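Local coordinates for protein KauB (Pseudomonas aeruginosa PAO1, PDB 6B4R) that probably oxidises aminoaldehydes and a broad range of other aldehydes to the corresponding acids, using NAD(P)+ as electron acceptor, at residues F23-Y28 / I201-Q205; A66-F70 / G185-I189; A359-A365 / A394-A398. One frame throughout, in Å; residues are numbered along the deposited sequence.

Interaction 1: residues F23-Y28 / I201-Q205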
loop_
_atom_site.group_PDB
_atom_site.type_symbol
_atom_site.label_atom_id
_atom_site.label_comp_id
_atom_site.label_asym_id
_atom_site.label_seq_id
_atom_site.Cartn_x
_atom_site.Cartn_y
_atom_site.Cartn_z
ATOM N N PHE A 23 25.814 -29.460 -1.387
ATOM C CA PHE A 23 26.383 -28.264 -1.994
ATOM C C PHE A 23 26.556 -27.183 -0.938
ATOM O O PHE A 23 25.596 -26.509 -0.566
ATOM C CB PHE A 23 25.486 -27.758 -3.124
ATOM C CG PHE A 23 26.135 -26.722 -4.002
ATOM C CD1 PHE A 23 26.848 -27.100 -5.130
ATOM C CD2 PHE A 23 26.022 -25.372 -3.706
ATOM C CE1 PHE A 23 27.440 -26.152 -5.943
ATOM C CE2 PHE A 23 26.610 -24.419 -4.517
ATOM C CZ PHE A 23 27.321 -24.810 -5.637
ATOM N N VAL A 24 27.781 -27.028 -0.451
ATOM C CA VAL A 24 28.070 -26.044 0.585
ATOM C C VAL A 24 29.187 -25.097 0.157
ATOM O O VAL A 24 30.241 -25.537 -0.302
ATOM C CB VAL A 24 28.462 -26.721 1.914
ATOM C CG1 VAL A 24 28.695 -25.677 2.997
ATOM C CG2 VAL A 24 27.388 -27.708 2.344
ATOM N N ASN A 25 28.943 -23.798 0.312
ATOM C CA ASN A 25 29.927 -22.769 -0.010
ATOM C C ASN A 25 30.408 -22.843 -1.456
ATOM O O ASN A 25 31.606 -22.793 -1.726
ATOM C CB ASN A 25 31.115 -22.833 0.956
ATOM C CG ASN A 25 31.911 -21.541 0.993
ATOM O OD1 ASN A 25 31.418 -20.483 0.602
ATOM N ND2 ASN A 25 33.148 -21.621 1.468
ATOM N N GLY A 26 29.462 -22.980 -2.380
ATOM C CA GLY A 26 29.765 -22.948 -3.800
ATOM C C GLY A 26 30.395 -24.208 -4.364
ATOM O O GLY A 26 30.746 -24.248 -5.541
ATOM N N GLU A 27 30.539 -25.239 -3.534
ATOM C CA GLU A 27 31.190 -26.477 -3.962
ATOM C C GLU A 27 30.390 -27.715 -3.569
ATOM O O GLU A 27 29.696 -27.725 -2.553
ATOM C CB GLU A 27 32.597 -26.584 -3.361
ATOM C CG GLU A 27 33.466 -25.342 -3.520
ATOM C CD GLU A 27 33.842 -25.062 -4.963
ATOM O OE1 GLU A 27 34.201 -23.904 -5.268
ATOM O OE2 GLU A 27 33.789 -25.997 -5.791
ATOM N N TYR A 28 30.500 -28.765 -4.377
ATOM C CA TYR A 28 29.921 -30.054 -4.028
ATOM C C TYR A 28 30.841 -30.809 -3.071
ATOM O O TYR A 28 32.061 -30.798 -3.233
ATOM C CB TYR A 28 29.658 -30.895 -5.282
ATOM C CG TYR A 28 28.405 -30.501 -6.029
ATOM C CD1 TYR A 28 27.150 -30.715 -5.472
ATOM C CD2 TYR A 28 28.475 -29.921 -7.290
ATOM C CE1 TYR A 28 26.000 -30.355 -6.145
ATOM C CE2 TYR A 28 27.329 -29.559 -7.973
ATOM C CZ TYR A 28 26.094 -29.780 -7.395
ATOM O OH TYR A 28 24.947 -29.424 -8.067
ATOM N N ILE A 201 19.782 -30.509 -5.287
ATOM C CA ILE A 201 21.224 -30.652 -5.430
ATOM C C ILE A 201 21.696 -30.031 -6.744
ATOM O O ILE A 201 22.749 -29.392 -6.804
ATOM C CB ILE A 201 21.633 -32.139 -5.381
ATOM C CG1 ILE A 201 21.375 -32.718 -3.987
ATOM C CG2 ILE A 201 23.092 -32.318 -5.770
ATOM C CD1 ILE A 201 21.648 -34.205 -3.887
ATOM N N ARG A 202 20.892 -30.206 -7.789
ATOM C CA ARG A 202 21.243 -29.734 -9.122
ATOM C C ARG A 202 21.225 -28.210 -9.235
ATOM O O ARG A 202 22.214 -27.601 -9.646
ATOM C CB ARG A 202 20.302 -30.346 -10.162
ATOM C CG ARG A 202 20.614 -29.943 -11.593
ATOM C CD ARG A 202 21.948 -30.510 -12.051
ATOM N NE ARG A 202 22.231 -30.174 -13.443
ATOM C CZ ARG A 202 23.001 -29.160 -13.825
ATOM N NH1 ARG A 202 23.570 -28.380 -12.917
ATOM N NH2 ARG A 202 23.202 -28.926 -15.115
ATOM N N ILE A 203 20.102 -27.597 -8.864
ATOM C CA ILE A 203 19.915 -26.158 -9.044
ATOM C C ILE A 203 20.870 -25.314 -8.206
ATOM O O ILE A 203 21.047 -24.125 -8.470
ATOM C CB ILE A 203 18.466 -25.720 -8.739
ATOM C CG1 ILE A 203 18.126 -25.980 -7.269
ATOM C CG2 ILE A 203 17.485 -26.427 -9.667
ATOM C CD1 ILE A 203 16.779 -25.449 -6.852
ATOM N N ALA A 204 21.477 -25.931 -7.195
ATOM C CA ALA A 204 22.441 -25.243 -6.341
ATOM C C ALA A 204 23.634 -24.750 -7.153
ATOM O O ALA A 204 24.122 -23.637 -6.947
ATOM C CB ALA A 204 22.902 -26.161 -5.226
ATOM N N GLN A 205 24.089 -25.589 -8.079
ATOM C CA GLN A 205 25.173 -25.232 -8.981
ATOM C C GLN A 205 24.731 -24.140 -9.953
ATOM O O GLN A 205 25.505 -23.243 -10.293
ATOM C CB GLN A 205 25.642 -26.469 -9.751
ATOM C CG GLN A 205 26.687 -26.185 -10.815
ATOM C CD GLN A 205 27.961 -25.603 -10.237
ATOM O OE1 GLN A 205 28.476 -24.601 -10.733
ATOM N NE2 GLN A 205 28.481 -26.231 -9.186
#

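Interaction 2: residues A66-F70 / G185-I189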
loop_
_atom_site.group_PDB
_atom_site.type_symbol
_atom_site.label_atom_id
_atom_site.label_comp_id
_atom_site.label_asym_id
_atom_site.label_seq_id
_atom_site.Cartn_x
_atom_site.Cartn_y
_atom_site.Cartn_z
ATOM N N ALA A 66 26.806 -19.920 5.699
ATOM C CA ALA A 66 25.683 -19.043 5.377
ATOM C C ALA A 66 25.771 -17.719 6.132
ATOM O O ALA A 66 25.519 -16.657 5.566
ATOM C CB ALA A 66 24.359 -19.740 5.675
ATOM N N ARG A 67 26.131 -17.795 7.411
ATOM C CA ARG A 67 26.285 -16.608 8.246
ATOM C C ARG A 67 27.359 -15.670 7.702
ATOM O O ARG A 67 27.136 -14.466 7.578
ATOM C CB ARG A 67 26.618 -17.007 9.686
ATOM C CG ARG A 67 26.921 -15.832 10.610
ATOM C CD ARG A 67 25.735 -14.884 10.731
ATOM N NE ARG A 67 24.554 -15.548 11.275
ATOM C CZ ARG A 67 23.343 -15.001 11.311
ATOM N NH1 ARG A 67 23.150 -13.779 10.836
ATOM N NH2 ARG A 67 22.322 -15.676 11.820
ATOM N N ASN A 68 28.521 -16.232 7.379
ATOM C CA ASN A 68 29.645 -15.449 6.878
ATOM C C ASN A 68 29.343 -14.780 5.545
ATOM O O ASN A 68 29.755 -13.645 5.307
ATOM C CB ASN A 68 30.895 -16.320 6.755
ATOM C CG ASN A 68 31.384 -16.825 8.096
ATOM O OD1 ASN A 68 31.148 -16.199 9.129
ATOM N ND2 ASN A 68 32.069 -17.964 8.088
ATOM N N ALA A 69 28.623 -15.489 4.682
ATOM C CA ALA A 69 28.219 -14.942 3.393
ATOM C C ALA A 69 27.252 -13.782 3.588
ATOM O O ALA A 69 27.304 -12.787 2.865
ATOM C CB ALA A 69 27.587 -16.025 2.534
ATOM N N PHE A 70 26.371 -13.911 4.573
ATOM C CA PHE A 70 25.407 -12.859 4.857
ATOM C C PHE A 70 26.100 -11.618 5.411
ATOM O O PHE A 70 25.847 -10.505 4.953
ATOM C CB PHE A 70 24.335 -13.347 5.835
ATOM C CG PHE A 70 23.351 -12.283 6.227
ATOM C CD1 PHE A 70 22.326 -11.917 5.369
ATOM C CD2 PHE A 70 23.457 -11.640 7.450
ATOM C CE1 PHE A 70 21.424 -10.927 5.724
ATOM C CE2 PHE A 70 22.560 -10.649 7.810
ATOM C CZ PHE A 70 21.541 -10.293 6.946
ATOM N N GLY A 185 17.669 -10.851 0.179
ATOM C CA GLY A 185 19.083 -10.759 0.495
ATOM C C GLY A 185 19.572 -11.713 1.569
ATOM O O GLY A 185 20.668 -11.546 2.104
ATOM N N ASN A 186 18.765 -12.719 1.888
ATOM C CA ASN A 186 19.135 -13.689 2.914
ATOM C C ASN A 186 20.041 -14.795 2.384
ATOM O O ASN A 186 20.098 -15.049 1.179
ATOM C CB ASN A 186 17.886 -14.313 3.543
ATOM C CG ASN A 186 17.081 -13.317 4.346
ATOM O OD1 ASN A 186 17.458 -12.955 5.460
ATOM N ND2 ASN A 186 15.964 -12.870 3.787
ATOM N N SER A 187 20.752 -15.448 3.296
ATOM C CA SER A 187 21.453 -16.678 2.968
ATOM C C SER A 187 20.526 -17.841 3.304
ATOM O O SER A 187 19.894 -17.855 4.359
ATOM C CB SER A 187 22.765 -16.786 3.744
ATOM O OG SER A 187 23.683 -15.787 3.334
ATOM N N VAL A 188 20.436 -18.807 2.398
ATOM C CA VAL A 188 19.483 -19.898 2.546
ATOM C C VAL A 188 20.166 -21.260 2.595
ATOM O O VAL A 188 21.057 -21.547 1.794
ATOM C CB VAL A 188 18.460 -19.901 1.388
ATOM C CG1 VAL A 188 17.457 -21.033 1.559
ATOM C CG2 VAL A 188 17.748 -18.562 1.299
ATOM N N ILE A 189 19.747 -22.091 3.545
ATOM C CA ILE A 189 20.173 -23.483 3.594
ATOM C C ILE A 189 18.975 -24.382 3.329
ATOM O O ILE A 189 18.065 -24.479 4.155
ATOM C CB ILE A 189 20.767 -23.855 4.955
ATOM C CG1 ILE A 189 21.966 -22.966 5.279
ATOM C CG2 ILE A 189 21.162 -25.323 4.971
ATOM C CD1 ILE A 189 22.571 -23.252 6.626
#

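Interaction 3: residues A359-A365 / A394-A398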
loop_
_atom_site.group_PDB
_atom_site.type_symbol
_atom_site.label_atom_id
_atom_site.label_comp_id
_atom_site.label_asym_id
_atom_site.label_seq_id
_atom_site.Cartn_x
_atom_site.Cartn_y
_atom_site.Cartn_z
ATOM N N ALA A 359 -9.559 -48.913 5.242
ATOM C CA ALA A 359 -10.283 -48.200 6.288
ATOM C C ALA A 359 -11.588 -47.619 5.756
ATOM O O ALA A 359 -12.558 -47.467 6.499
ATOM C CB ALA A 359 -9.414 -47.098 6.879
ATOM N N GLY A 360 -11.606 -47.292 4.468
ATOM C CA GLY A 360 -12.804 -46.787 3.827
ATOM C C GLY A 360 -13.901 -47.832 3.802
ATOM O O GLY A 360 -15.071 -47.527 4.034
ATOM N N HIS A 361 -13.517 -49.073 3.520
ATOM C CA HIS A 361 -14.457 -50.187 3.522
ATOM C C HIS A 361 -14.978 -50.437 4.931
ATOM O O HIS A 361 -16.169 -50.674 5.129
ATOM C CB HIS A 361 -13.784 -51.457 2.994
ATOM C CG HIS A 361 -13.374 -51.376 1.556
ATOM N ND1 HIS A 361 -14.278 -51.471 0.519
ATOM C CD2 HIS A 361 -12.158 -51.222 0.981
ATOM C CE1 HIS A 361 -13.636 -51.372 -0.632
ATOM N NE2 HIS A 361 -12.348 -51.221 -0.378
ATOM N N ASN A 362 -14.070 -50.377 5.903
ATOM C CA ASN A 362 -14.400 -50.633 7.301
ATOM C C ASN A 362 -15.320 -49.574 7.908
ATOM O O ASN A 362 -16.133 -49.877 8.779
ATOM C CB ASN A 362 -13.122 -50.758 8.137
ATOM C CG ASN A 362 -12.196 -51.847 7.627
ATOM O OD1 ASN A 362 -12.627 -52.783 6.950
ATOM N ND2 ASN A 362 -10.913 -51.733 7.953
ATOM N N ASP A 363 -15.186 -48.332 7.448
ATOM C CA ASP A 363 -16.050 -47.249 7.909
ATOM C C ASP A 363 -17.460 -47.397 7.347
ATOM O O ASP A 363 -18.391 -46.738 7.807
ATOM C CB ASP A 363 -15.477 -45.887 7.510
ATOM C CG ASP A 363 -14.194 -45.550 8.249
ATOM O OD1 ASP A 363 -14.000 -46.059 9.375
ATOM O OD2 ASP A 363 -13.382 -44.769 7.700
ATOM N N GLY A 364 -17.608 -48.254 6.341
ATOM C CA GLY A 364 -18.904 -48.518 5.746
ATOM C C GLY A 364 -19.170 -47.733 4.477
ATOM O O GLY A 364 -20.302 -47.696 3.993
ATOM N N ALA A 365 -18.133 -47.105 3.933
ATOM C CA ALA A 365 -18.273 -46.333 2.701
ATOM C C ALA A 365 -18.327 -47.253 1.481
ATOM O O ALA A 365 -17.740 -48.332 1.487
ATOM C CB ALA A 365 -17.137 -45.331 2.569
ATOM N N ALA A 394 -17.362 -37.830 9.486
ATOM C CA ALA A 394 -16.882 -38.373 10.750
ATOM C C ALA A 394 -15.999 -39.590 10.506
ATOM O O ALA A 394 -15.229 -39.996 11.377
ATOM C CB ALA A 394 -18.054 -38.741 11.643
ATOM N N MET A 395 -16.118 -40.166 9.313
ATOM C CA MET A 395 -15.319 -41.325 8.933
ATOM C C MET A 395 -13.834 -40.981 8.882
ATOM O O MET A 395 -13.460 -39.816 8.740
ATOM C CB MET A 395 -15.779 -41.877 7.582
ATOM C CG MET A 395 -17.195 -42.418 7.587
ATOM S SD MET A 395 -17.697 -43.062 5.980
ATOM C CE MET A 395 -19.349 -43.654 6.348
ATOM N N LYS A 396 -12.994 -42.004 9.003
ATOM C CA LYS A 396 -11.548 -41.813 9.054
ATOM C C LYS A 396 -10.995 -41.235 7.751
ATOM O O LYS A 396 -10.114 -40.375 7.769
ATOM C CB LYS A 396 -10.845 -43.131 9.393
ATOM C CG LYS A 396 -9.348 -42.996 9.610
ATOM C CD LYS A 396 -8.693 -44.350 9.827
ATOM C CE LYS A 396 -7.208 -44.201 10.125
ATOM N NZ LYS A 396 -6.514 -45.517 10.188
ATOM N N ILE A 397 -11.522 -41.701 6.623
ATOM C CA ILE A 397 -11.045 -41.257 5.317
ATOM C C ILE A 397 -11.524 -39.849 4.966
ATOM O O ILE A 397 -11.106 -39.278 3.958
ATOM C CB ILE A 397 -11.483 -42.221 4.196
ATOM C CG1 ILE A 397 -13.009 -42.287 4.110
ATOM C CG2 ILE A 397 -10.899 -43.607 4.420
ATOM C CD1 ILE A 397 -13.513 -43.140 2.964
ATOM N N ALA A 398 -12.402 -39.295 5.796
ATOM C CA ALA A 398 -12.951 -37.967 5.548
ATOM C C ALA A 398 -12.280 -36.901 6.407
ATOM O O ALA A 398 -12.260 -35.725 6.044
ATOM C CB ALA A 398 -14.456 -37.962 5.780
#

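Interaction 1: residues F23-Y28 / I201-Q205
Phe-23 and Tyr-28, one on each strand of the beta-hairpin, reach the helical segment 201-205 by different routes. The CB of Phe-23 points toward the helix and already touches the methyl of Ala-204 (CB to CB, 3.7 Å), and with CG anti to the backbone N (chi1 -167°) the ring is laid over the helix backbone. The methyl lies over one ring face, nearest CG and CD2, and forms a CH-pi contact, 3.9 Å from Ala-204 CB to the Phe-23 centroid. Further out, CE2 and CZ pass over the Ala-204 carbonyl, whose carbon sits above the ring centre. CE1 turns to the amide of Gln-205 and lies 3.4 Å from its NE2, the ring and amide planes standing nearly perpendicular at 82°. On the opposite face, toward the rim, is the backbone N of Glu-27.

Tyr-28 turns a ring face to Phe-23, whose CD1 lies over its centre. Its CE1 touches Ile-201 CG2 at 3.5 Å, while CE2 and OH lie by Gln-205 CB. From the tip, the hydroxyl donates to Ile-201 O (OH to O, 2.5 Å), tilted 33° from the carbonyl plane. The hairpin turns through a type I' turn from Val-24 to Glu-27, and Phe-23 also bonds through its backbone to Val-219 of strand 217-219. The contact thus packs the N-terminal hairpin on helix 198-210, which follows strand 187-191 in the probable coenzyme-binding domain.

Within the helix, Gln-205 N bonds to Arg-202 O rather than to Ile-201 O. The tyrosine hydroxyl thus supplies a donor to a carbonyl that lacks the amide four residues on, the single hydrogen bond between the two segments, the rest being aromatic, aliphatic and amide packing.

Interaction 2: residues A66-F70 / G185-I189
Ser-187 points its side chain at the turn of helix 56-72 formed by Ala-66 and Phe-70. With OG anti to the carbonyl carbon (chi1 -66°), the hydroxyl is carried up to the helix backbone, where Ser-187 OG lies 3.0 Å from Ala-66 O. That oxygen also accepts the intrahelical bond from Phe-70 N. Below the hydroxyl, Ser-187 CB meets Ala-66 CB at 3.9 Å, and the methyl of Ala-69 borders OG from a little further along the helix.

The strand 187-191 is one of the parallel strands of the Rossmann-like NAD(P)-binding domain of aldehyde dehydrogenases, and helix 56-72 packs on its sheet. The short segments 66-70 and 187-189 run nearly antiparallel, their directions 165° apart and their axes 8.1 Å apart at closest approach.

Phe-70 extends the contact toward the start of the strand. Its CG is anti to the backbone N (chi1 177°), which directs the ring toward the residues before the strand, its CD1-CE1 edge facing Gly-185 O, 3.7 Å from CD1 and in the plane of the ring. Gly-185, with positive phi, closes helix 170-183 in a Schellman motif. Asn-186 comes less close: its CB points away from the helix, and its amide is engaged by Gly-159 N and Tyr-487 O. At the other end, Ile-189 sends CG1 and CD1 alongside the Ala-66 methyl, CB to CG1 being 4.0 Å, and the same side chain also touches Ala-62 and Val-63 one turn earlier.

Interaction 3: residues A359-A365 / A394-A398
Ala-359 begins the contact by resting its methyl against the aliphatic stem of Lys-396, 4.1 Å from CB to CD. The lysine chain is fully extended and carries its ammonium group onward, away from the helix. At Gly-360 the backbone itself is the surface: Ile-397 lays both branches on it, CG2 and CD1 each 3.8 Å from Gly-360 CA, an approach made easy by the bare glycine.

Asp-363, near the end of helix 347-362, makes the polar link. CG stands anti to the carbonyl carbon (chi1 -68°), which turns the carboxylate toward the start of helix 396-399. There OD2 accepts from Lys-396 N at 3.1 Å. The bond is bent, 135° at the hydrogen, and the N-H arrives from above the carboxylate plane, 55° out of it. Met-395 occupies the N-cap position of that helix, so an acidic side chain from another helix serves an amide of its first turn. The same aspartate is flanked by Met-395, whose extended chain runs antiparallel alongside it: SD lies 3.9 Å from Asp-363 CB and CE reaches Asp-363 O.

Gly-364 then leaves the helix with positive phi in a Schellman motif. The Ala-365 methyl touches both Met-395 SD, 4.1 Å from CB, and Ile-397 CD1.

Strand 382-389, in the mixed sheet of what is probably the catalytic domain of the family, packs against this junction of two helix ends: its Phe-388 touches Ala-365 and Ile-397 and meets His-361 edge to face, while Val-391 in the following loop packs on Ala-365 and Ala-398.

In the fold
After helix 6-15, the hairpin 22-29 follows, and interaction 1 closes a long loop when it meets helix 198-210. Interaction 2 nests within that loop, joining helix 56-72 to strand 187-191. Because this strand leads directly into helix 198-210, and that helix into the parallel strand 217-219, the two contacts hold successive elements of one beta-alpha-beta unit in the coenzyme domain; their centres are 14 Å apart, yet they do not touch. Interaction 3 follows in series and closes a short loop in the probable catalytic domain, between helix 347-362 and helix 396-399. It lies across the chain's centre, about 46 Å from interaction 1 centre to centre.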